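Local coordinates for hypothetical nigD-like protein (Bacteroides caccae, PDB 3QWN) that is of unknown function but is probably a NigD-like immunity protein, built from an N-terminal OB domain and a C-terminal beta sandwich, at residues K84-P89 with G129-L134; K96-D101 with Y148-G153; K119-K124 with N152-Y157. One frame throughout, in Å; residues are numbered along the deposited sequence.

The three contacts lie in the C-terminal beta sandwich; two are partly buried and the third lies on the surface. Interactions 1 and 2 reach the same mixed sheet through neighbouring strands, and they touch where Gly129 O meets Tyr148 N. Interaction 1 is partly buried and rests on backbone pairing at the sheet edge, with side chains adding little. Interaction 2, also partly buried, combines a single backbone bridge with a histidine and an aspartate bonded to main-chain groups. Interaction 3 is a surface contact, centred about 10 Å from the centre of interaction 2 and sharing Asn152 and Gly153 with it; there carboxylates, an amide and water do most of the holding between the end of strand 111-120 with its following loop and the loop after strand 142-150.

Interaction 1 (K84-P89 with G129-L134); sequences KPADDP and GIVEDL
A short parallel edge pairing closes one side of the mixed sheet in the beta sandwich, where the brief strand 84-85 runs alongside strand 127-133. Two main-chain bonds at Lys84, one given and one received, carry this weakly bonded edge strand. Lys84 N donates to Ile130 O at 3.1 Å, almost straight and in the carbonyl plane. In return Glu132 N reaches Lys84 O at 2.8 Å, arriving from above the plane of that carbonyl although the N-H itself points straight at the oxygen. The same oxygen also receives Val131 CA at 3.4 Å, and Pro85 CA lies 3.4 Å from Glu132 O.

From Pro85 to Asp88 the chain makes a type I turn. Val131 CG1, the branch anti to the backbone N (chi1 -172°), lies against Ala86, 3.9 Å from its CB. Glu132 and Pro85 lie side by side; Glu132 OE1 comes to 4.1 Å from Pro85 CD, while OE2 is bonded to Tyr171 and salt-bridged to Lys170. The turn carries Ala86 N to 4.2 Å from Glu132 O, so the regular bonding stops after the two Lys84 bonds; the contact depends on main-chain polarity more than on apolar burial.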
loop_
_atom_site.group_PDB
_atom_site.type_symbol
_atom_site.label_atom_id
_atom_site.label_comp_id
_atom_site.label_asym_id
_atom_site.label_seq_id
_atom_site.Cartn_x
_atom_site.Cartn_y
_atom_site.Cartn_z
ATOM N N LYS A 84 -2.676 -10.562 -8.373
ATOM C CA LYS A 84 -3.317 -11.316 -9.436
ATOM C C LYS A 84 -2.269 -12.084 -10.253
ATOM O O LYS A 84 -1.165 -11.565 -10.443
ATOM C CB LYS A 84 -4.149 -10.383 -10.338
ATOM C CG LYS A 84 -5.487 -9.962 -9.744
ATOM C CD LYS A 84 -5.957 -8.654 -10.378
ATOM C CE LYS A 84 -7.104 -7.998 -9.625
ATOM N NZ LYS A 84 -7.379 -6.607 -10.108
ATOM N N PRO A 85 -2.587 -13.319 -10.748
ATOM C CA PRO A 85 -1.594 -14.072 -11.544
ATOM C C PRO A 85 -1.283 -13.386 -12.871
ATOM O O PRO A 85 -2.090 -12.590 -13.337
ATOM C CB PRO A 85 -2.270 -15.429 -11.761
ATOM C CG PRO A 85 -3.735 -15.145 -11.650
ATOM C CD PRO A 85 -3.849 -14.082 -10.610
ATOM N N ALA A 86 -0.119 -13.694 -13.472
ATOM C CA ALA A 86 0.335 -13.106 -14.740
ATOM C C ALA A 86 -0.683 -13.300 -15.897
ATOM O O ALA A 86 -0.702 -12.501 -16.834
ATOM C CB ALA A 86 1.680 -13.694 -15.126
ATOM N N ASP A 87 -1.527 -14.354 -15.804
ATOM C CA ASP A 87 -2.552 -14.724 -16.783
ATOM C C ASP A 87 -3.889 -13.992 -16.539
ATOM O O ASP A 87 -4.840 -14.223 -17.285
ATOM C CB ASP A 87 -2.774 -16.257 -16.796
ATOM C CG ASP A 87 -3.124 -16.886 -15.453
ATOM O OD1 ASP A 87 -4.230 -16.606 -14.931
ATOM O OD2 ASP A 87 -2.313 -17.702 -14.948
ATOM N N ASP A 88 -3.969 -13.117 -15.514
ATOM C CA ASP A 88 -5.198 -12.375 -15.211
ATOM C C ASP A 88 -5.495 -11.358 -16.313
ATOM O O ASP A 88 -4.552 -10.768 -16.837
ATOM C CB ASP A 88 -5.090 -11.667 -13.857
ATOM C CG ASP A 88 -6.387 -11.056 -13.364
ATOM O OD1 ASP A 88 -6.688 -9.901 -13.756
ATOM O OD2 ASP A 88 -7.118 -11.742 -12.615
ATOM N N PRO A 89 -6.790 -11.108 -16.654
ATOM C CA PRO A 89 -7.110 -10.138 -17.719
ATOM C C PRO A 89 -6.516 -8.726 -17.548
ATOM O O PRO A 89 -6.363 -8.039 -18.567
ATOM C CB PRO A 89 -8.640 -10.071 -17.673
ATOM C CG PRO A 89 -9.046 -11.411 -17.203
ATOM C CD PRO A 89 -8.023 -11.767 -16.167
ATOM N N GLY A 129 0.468 -2.558 -9.787
ATOM C CA GLY A 129 -0.163 -3.838 -9.539
ATOM C C GLY A 129 0.817 -4.790 -8.882
ATOM O O GLY A 129 1.995 -4.471 -8.716
ATOM N N ILE A 130 0.329 -5.968 -8.501
ATOM C CA ILE A 130 1.105 -7.044 -7.930
ATOM C C ILE A 130 0.862 -8.286 -8.769
ATOM O O ILE A 130 -0.285 -8.731 -8.910
ATOM C CB ILE A 130 0.784 -7.279 -6.424
ATOM C CG1 ILE A 130 1.207 -6.071 -5.527
ATOM C CG2 ILE A 130 1.382 -8.622 -5.923
ATOM C CD1 ILE A 130 2.790 -5.812 -5.380
ATOM N N VAL A 131 1.941 -8.827 -9.347
ATOM C CA VAL A 131 1.910 -10.065 -10.120
ATOM C C VAL A 131 2.171 -11.192 -9.119
ATOM O O VAL A 131 3.230 -11.243 -8.502
ATOM C CB VAL A 131 2.887 -10.070 -11.319
ATOM C CG1 VAL A 131 2.669 -11.305 -12.187
ATOM C CG2 VAL A 131 2.744 -8.790 -12.145
ATOM N N GLU A 132 1.169 -12.046 -8.924
ATOM C CA GLU A 132 1.163 -13.136 -7.962
ATOM C C GLU A 132 1.578 -14.473 -8.581
ATOM O O GLU A 132 1.086 -14.870 -9.651
ATOM C CB GLU A 132 -0.250 -13.250 -7.361
ATOM C CG GLU A 132 -0.428 -14.303 -6.286
ATOM C CD GLU A 132 -1.877 -14.534 -5.918
ATOM O OE1 GLU A 132 -2.656 -14.978 -6.794
ATOM O OE2 GLU A 132 -2.236 -14.272 -4.749
ATOM N N ASP A 133 2.459 -15.184 -7.859
ATOM C CA ASP A 133 2.905 -16.533 -8.197
ATOM C C ASP A 133 2.721 -17.400 -6.961
ATOM O O ASP A 133 3.351 -17.147 -5.935
ATOM C CB ASP A 133 4.350 -16.573 -8.725
ATOM C CG ASP A 133 4.936 -17.976 -8.794
ATOM O OD1 ASP A 133 4.248 -18.881 -9.310
ATOM O OD2 ASP A 133 6.070 -18.169 -8.316
ATOM N N LEU A 134 1.831 -18.402 -7.053
ATOM C CA LEU A 134 1.538 -19.266 -5.919
ATOM C C LEU A 134 2.097 -20.668 -6.108
ATOM O O LEU A 134 1.671 -21.579 -5.401
ATOM C CB LEU A 134 0.023 -19.311 -5.666
ATOM C CG LEU A 134 -0.643 -17.998 -5.265
ATOM C CD1 LEU A 134 -2.163 -18.119 -5.324
ATOM C CD2 LEU A 134 -0.164 -17.505 -3.893
#

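Interaction 2 (K96-D101 with Y148-G153); sequences KHDPVD and YHDANG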
loop_
_atom_site.group_PDB
_atom_site.type_symbol
_atom_site.label_atom_id
_atom_site.label_comp_id
_atom_site.label_asym_id
_atom_site.label_seq_id
_atom_site.Cartn_x
_atom_site.Cartn_y
_atom_site.Cartn_z
ATOM N N LYS A 96 4.480 -4.781 -17.071
ATOM C CA LYS A 96 5.270 -3.545 -17.116
ATOM C C LYS A 96 6.011 -3.422 -15.827
ATOM O O LYS A 96 5.418 -3.618 -14.765
ATOM C CB LYS A 96 4.383 -2.308 -17.361
ATOM C CG LYS A 96 3.342 -2.448 -18.492
ATOM C CD LYS A 96 3.930 -2.554 -19.903
ATOM C CE LYS A 96 2.972 -2.034 -20.966
ATOM N NZ LYS A 96 1.639 -2.706 -20.940
ATOM N N HIS A 97 7.314 -3.134 -15.904
ATOM C CA HIS A 97 8.171 -3.047 -14.718
ATOM C C HIS A 97 9.086 -1.830 -14.755
ATOM O O HIS A 97 10.299 -1.962 -14.608
ATOM C CB HIS A 97 9.008 -4.329 -14.558
ATOM C CG HIS A 97 8.211 -5.598 -14.582
ATOM N ND1 HIS A 97 7.217 -5.846 -13.640
ATOM C CD2 HIS A 97 8.274 -6.646 -15.444
ATOM C CE1 HIS A 97 6.701 -7.023 -13.969
ATOM N NE2 HIS A 97 7.326 -7.558 -15.027
ATOM N N ASP A 98 8.510 -0.647 -14.945
ATOM C CA ASP A 98 9.274 0.602 -14.938
ATOM C C ASP A 98 9.908 0.792 -13.528
ATOM O O ASP A 98 9.278 0.436 -12.532
ATOM C CB ASP A 98 8.399 1.790 -15.371
ATOM C CG ASP A 98 8.062 1.756 -16.843
ATOM O OD1 ASP A 98 8.973 1.511 -17.646
ATOM O OD2 ASP A 98 6.886 2.013 -17.191
ATOM N N PRO A 99 11.205 1.187 -13.452
ATOM C CA PRO A 99 11.905 1.177 -12.157
ATOM C C PRO A 99 11.354 2.108 -11.109
ATOM O O PRO A 99 10.800 3.164 -11.411
ATOM C CB PRO A 99 13.335 1.595 -12.521
ATOM C CG PRO A 99 13.473 1.193 -13.932
ATOM C CD PRO A 99 12.145 1.538 -14.538
ATOM N N VAL A 100 11.512 1.675 -9.856
ATOM C CA VAL A 100 11.145 2.379 -8.631
ATOM C C VAL A 100 12.221 2.066 -7.593
ATOM O O VAL A 100 12.980 1.097 -7.749
ATOM C CB VAL A 100 9.713 2.035 -8.069
ATOM C CG1 VAL A 100 8.604 2.224 -9.095
ATOM C CG2 VAL A 100 9.652 0.642 -7.425
ATOM N N ASP A 101 12.250 2.856 -6.509
ATOM C CA ASP A 101 13.046 2.568 -5.330
ATOM C C ASP A 101 12.076 2.273 -4.194
ATOM O O ASP A 101 10.994 2.862 -4.140
ATOM C CB ASP A 101 13.989 3.731 -4.960
ATOM C CG ASP A 101 15.120 3.994 -5.937
ATOM O OD1 ASP A 101 15.543 3.040 -6.646
ATOM O OD2 ASP A 101 15.595 5.134 -5.984
ATOM N N TYR A 148 4.236 -4.614 -10.488
ATOM C CA TYR A 148 3.872 -4.156 -11.805
ATOM C C TYR A 148 3.865 -2.626 -11.736
ATOM O O TYR A 148 3.219 -2.050 -10.846
ATOM C CB TYR A 148 2.503 -4.722 -12.223
ATOM C CG TYR A 148 1.932 -4.114 -13.489
ATOM C CD1 TYR A 148 1.310 -2.866 -13.469
ATOM C CD2 TYR A 148 1.945 -4.815 -14.690
ATOM C CE1 TYR A 148 0.801 -2.292 -14.632
ATOM C CE2 TYR A 148 1.391 -4.272 -15.849
ATOM C CZ TYR A 148 0.825 -3.007 -15.816
ATOM O OH TYR A 148 0.276 -2.452 -16.947
ATOM N N HIS A 149 4.585 -1.970 -12.648
ATOM C CA HIS A 149 4.591 -0.520 -12.708
ATOM C C HIS A 149 4.662 -0.080 -14.154
ATOM O O HIS A 149 5.658 -0.330 -14.834
ATOM C CB HIS A 149 5.719 0.126 -11.856
ATOM C CG HIS A 149 5.854 1.614 -12.059
ATOM N ND1 HIS A 149 7.092 2.216 -12.153
ATOM C CD2 HIS A 149 4.892 2.563 -12.246
ATOM C CE1 HIS A 149 6.852 3.508 -12.359
ATOM N NE2 HIS A 149 5.541 3.757 -12.434
ATOM N N ASP A 150 3.594 0.583 -14.613
ATOM C CA ASP A 150 3.497 1.158 -15.947
ATOM C C ASP A 150 3.528 2.676 -15.809
ATOM O O ASP A 150 2.588 3.258 -15.271
ATOM C CB ASP A 150 2.221 0.677 -16.650
ATOM C CG ASP A 150 2.053 1.067 -18.112
ATOM O OD1 ASP A 150 3.047 1.541 -18.728
ATOM O OD2 ASP A 150 0.935 0.878 -18.647
ATOM N N ALA A 151 4.640 3.305 -16.230
ATOM C CA ALA A 151 4.838 4.766 -16.171
ATOM C C ALA A 151 4.196 5.446 -17.358
ATOM O O ALA A 151 4.184 6.667 -17.408
ATOM C CB ALA A 151 6.326 5.099 -16.127
ATOM N N ASN A 152 3.703 4.651 -18.351
ATOM C CA ASN A 152 3.010 5.145 -19.574
ATOM C C ASN A 152 3.854 6.186 -20.337
ATOM O O ASN A 152 3.329 7.177 -20.852
ATOM C CB ASN A 152 1.615 5.719 -19.237
ATOM C CG ASN A 152 0.532 4.662 -19.169
ATOM O OD1 ASN A 152 0.201 4.004 -20.167
ATOM N ND2 ASN A 152 -0.038 4.465 -17.983
ATOM N N GLY A 153 5.162 5.939 -20.382
ATOM C CA GLY A 153 6.112 6.798 -21.076
ATOM C C GLY A 153 6.471 8.097 -20.384
ATOM O O GLY A 153 7.169 8.928 -20.973
HETATM O O HOH W 1 7.113 3.813 -19.555
#
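In the beta sandwich, the loop leading into strand 101-108 of the three-stranded sheet meets strand 142-150 of the mixed sheet and the loop after it, the directions of 96-100 and 148-152 being 96° apart. It is a worked example of a loop held by one backbone bridge and reinforced by side chains bonded to main-chain groups. At the bridge, His149 N donates to Lys96 O at 2.8 Å and Asp98 N returns a bond to His149 O at 2.9 Å, the latter in the carbonyl plane.

The His149 ring turns toward the loop with CG anti to the backbone N. Its ND1 gives a hydrogen to Asp98 O at 2.8 Å; the acceptor lies near the ring plane, yet the ring approaches from above the carbonyl plane. Val100 CG1 crosses obliquely at the same ring, 3.4 Å from ND1. Phe128 stacks on the ring.

The Asp98 carboxylate, CG anti to the carbonyl carbon, reaches past the strand end, where Ala151 N donates to OD2 at 2.8 Å on the anti lone pair. A water bonded to the same oxygen also accepts from Gly153 N. Next to it, Asp150 OD1 receives Asn152 N in an Asx turn. Lys96 lies along Tyr148, its CB over the ring face 4.2 Å from the centroid and its CG 3.4 Å from OH.

Asp98 OD2 is thus gripped by a backbone N-H and a water while Asp150 OD1 lies only 4.2 Å away. The donors may offset the repulsion of the like charges. His149 ND1 donates to a carbonyl and NE2 is bonded to His126, which in turn is bonded to Asp154; this chain may stabilise an extra proton on the pair of histidines.

Interaction 3 (K119-K124 with N152-Y157); sequences KVNGGK and NGDEEY
Asp154 leaves the backbone with CG anti to its N (chi1 -160°), a setting that carries the carboxylate across to the glycine-containing loop after strand 111-120. Its CB rests against Lys124 CB at 3.8 Å. From CG the two oxygens divide the work between consecutive main-chain N-H groups: OD1 takes Gly122 N at 3.1 Å on its syn lone pair, whereas OD2 is met by Asn121 N at 3.1 Å from above the carboxylate plane. OD2 also packs on Val120 CB, accepts from a water that donates to Lys124 O as well, and is bonded to His126 NE2. With so many donors, the group is probably stabilised as an anion.

The next residues extend the grip. Asn121 and Glu155 run side by side, and Asn121 ND2 donates nearly straight (172°) to Glu155 OE1 at 2.9 Å, in its own amide plane but above the carboxylate, the two planes being 71° apart. Glu155 bends at chi2, and its CB sits 3.5 Å above the centre of the Tyr157 ring. Tyr157 N reaches Val120 O at 3.0 Å, just before the backbone pairing of Val120 with Tyr158. A second water joins Lys119 O to Asp154 O.

Asp154, with the Asn121-Glu155 and Tyr157-Val120 bonds, ties the loop after strand 111-120 to the connection from strand 142-150 to strand 158-167, a sheet-to-sheet crossing at the end of a beta sandwich.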
loop_
_atom_site.group_PDB
_atom_site.type_symbol
_atom_site.label_atom_id
_atom_site.label_comp_id
_atom_site.label_asym_id
_atom_site.label_seq_id
_atom_site.Cartn_x
_atom_site.Cartn_y
_atom_site.Cartn_z
ATOM N N LYS A 119 10.586 8.566 -10.294
ATOM C CA LYS A 119 11.043 9.713 -11.049
ATOM C C LYS A 119 9.950 9.891 -12.099
ATOM O O LYS A 119 9.680 8.981 -12.889
ATOM C CB LYS A 119 12.481 9.541 -11.605
ATOM C CG LYS A 119 13.588 9.871 -10.590
ATOM C CD LYS A 119 14.124 11.306 -10.734
ATOM C CE LYS A 119 15.498 11.517 -10.132
ATOM N NZ LYS A 119 15.954 12.927 -10.304
ATOM N N VAL A 120 9.210 11.011 -11.981
ATOM C CA VAL A 120 8.051 11.340 -12.815
ATOM C C VAL A 120 8.243 12.684 -13.542
ATOM O O VAL A 120 9.279 13.345 -13.417
ATOM C CB VAL A 120 6.753 11.387 -11.938
ATOM C CG1 VAL A 120 6.539 10.083 -11.179
ATOM C CG2 VAL A 120 6.764 12.591 -10.979
ATOM N N ASN A 121 7.234 13.061 -14.329
ATOM C CA ASN A 121 7.120 14.366 -14.955
ATOM C C ASN A 121 5.668 14.811 -14.741
ATOM O O ASN A 121 5.367 15.377 -13.693
ATOM C CB ASN A 121 7.557 14.358 -16.403
ATOM C CG ASN A 121 7.428 15.713 -17.076
ATOM O OD1 ASN A 121 7.270 16.771 -16.436
ATOM N ND2 ASN A 121 7.476 15.712 -18.397
ATOM N N GLY A 122 4.779 14.443 -15.654
ATOM C CA GLY A 122 3.361 14.775 -15.564
ATOM C C GLY A 122 2.544 14.349 -16.762
ATOM O O GLY A 122 3.086 14.023 -17.827
ATOM N N GLY A 123 1.231 14.372 -16.564
ATOM C CA GLY A 123 0.238 14.074 -17.590
ATOM C C GLY A 123 0.040 12.614 -17.932
ATOM O O GLY A 123 -0.785 12.299 -18.797
ATOM N N LYS A 124 0.819 11.722 -17.291
ATOM C CA LYS A 124 0.770 10.271 -17.495
ATOM C C LYS A 124 0.488 9.590 -16.183
ATOM O O LYS A 124 1.057 9.971 -15.145
ATOM C CB LYS A 124 2.068 9.751 -18.114
ATOM C CG LYS A 124 2.039 9.869 -19.624
ATOM C CD LYS A 124 2.914 10.986 -20.119
ATOM C CE LYS A 124 2.962 11.010 -21.619
ATOM N NZ LYS A 124 4.024 11.927 -22.095
ATOM N N ASN A 152 3.703 4.651 -18.351
ATOM C CA ASN A 152 3.010 5.145 -19.574
ATOM C C ASN A 152 3.854 6.186 -20.337
ATOM O O ASN A 152 3.329 7.177 -20.852
ATOM C CB ASN A 152 1.615 5.719 -19.237
ATOM C CG ASN A 152 0.532 4.662 -19.169
ATOM O OD1 ASN A 152 0.201 4.004 -20.167
ATOM N ND2 ASN A 152 -0.038 4.465 -17.983
ATOM N N GLY A 153 5.162 5.939 -20.382
ATOM C CA GLY A 153 6.112 6.798 -21.076
ATOM C C GLY A 153 6.471 8.097 -20.384
ATOM O O GLY A 153 7.169 8.928 -20.973
ATOM N N ASP A 154 6.014 8.280 -19.130
ATOM C CA ASP A 154 6.325 9.481 -18.344
ATOM C C ASP A 154 7.838 9.614 -18.172
ATOM O O ASP A 154 8.505 8.613 -17.897
ATOM C CB ASP A 154 5.632 9.436 -16.966
ATOM C CG ASP A 154 5.485 10.779 -16.294
ATOM O OD1 ASP A 154 5.518 11.804 -17.002
ATOM O OD2 ASP A 154 5.295 10.805 -15.065
ATOM N N GLU A 155 8.377 10.832 -18.381
ATOM C CA GLU A 155 9.815 11.112 -18.270
ATOM C C GLU A 155 10.262 10.987 -16.807
ATOM O O GLU A 155 9.462 11.166 -15.905
ATOM C CB GLU A 155 10.152 12.507 -18.837
ATOM C CG GLU A 155 9.871 12.680 -20.326
ATOM C CD GLU A 155 8.435 12.974 -20.738
ATOM O OE1 GLU A 155 7.581 13.200 -19.850
ATOM O OE2 GLU A 155 8.160 12.977 -21.959
ATOM N N GLU A 156 11.523 10.644 -16.579
ATOM C CA GLU A 156 12.068 10.452 -15.238
ATOM C C GLU A 156 12.787 11.723 -14.804
ATOM O O GLU A 156 14.020 11.775 -14.804
ATOM C CB GLU A 156 13.000 9.224 -15.234
ATOM C CG GLU A 156 12.244 7.951 -15.548
ATOM C CD GLU A 156 13.042 6.673 -15.648
ATOM O OE1 GLU A 156 14.271 6.752 -15.857
ATOM O OE2 GLU A 156 12.426 5.588 -15.562
ATOM N N TYR A 157 11.998 12.762 -14.449
ATOM C CA TYR A 157 12.540 14.075 -14.117
ATOM C C TYR A 157 12.570 14.408 -12.619
ATOM O O TYR A 157 13.573 14.946 -12.143
ATOM C CB TYR A 157 11.731 15.182 -14.826
ATOM C CG TYR A 157 11.826 15.278 -16.329
ATOM C CD1 TYR A 157 12.788 14.560 -17.046
ATOM C CD2 TYR A 157 10.977 16.118 -17.043
ATOM C CE1 TYR A 157 12.914 14.698 -18.435
ATOM C CE2 TYR A 157 11.083 16.253 -18.434
ATOM C CZ TYR A 157 12.044 15.538 -19.127
ATOM O OH TYR A 157 12.102 15.707 -20.496
HETATM O O HOH W 2 8.232 7.985 -15.065
HETATM O O HOH W 3 2.594 12.083 -14.143
#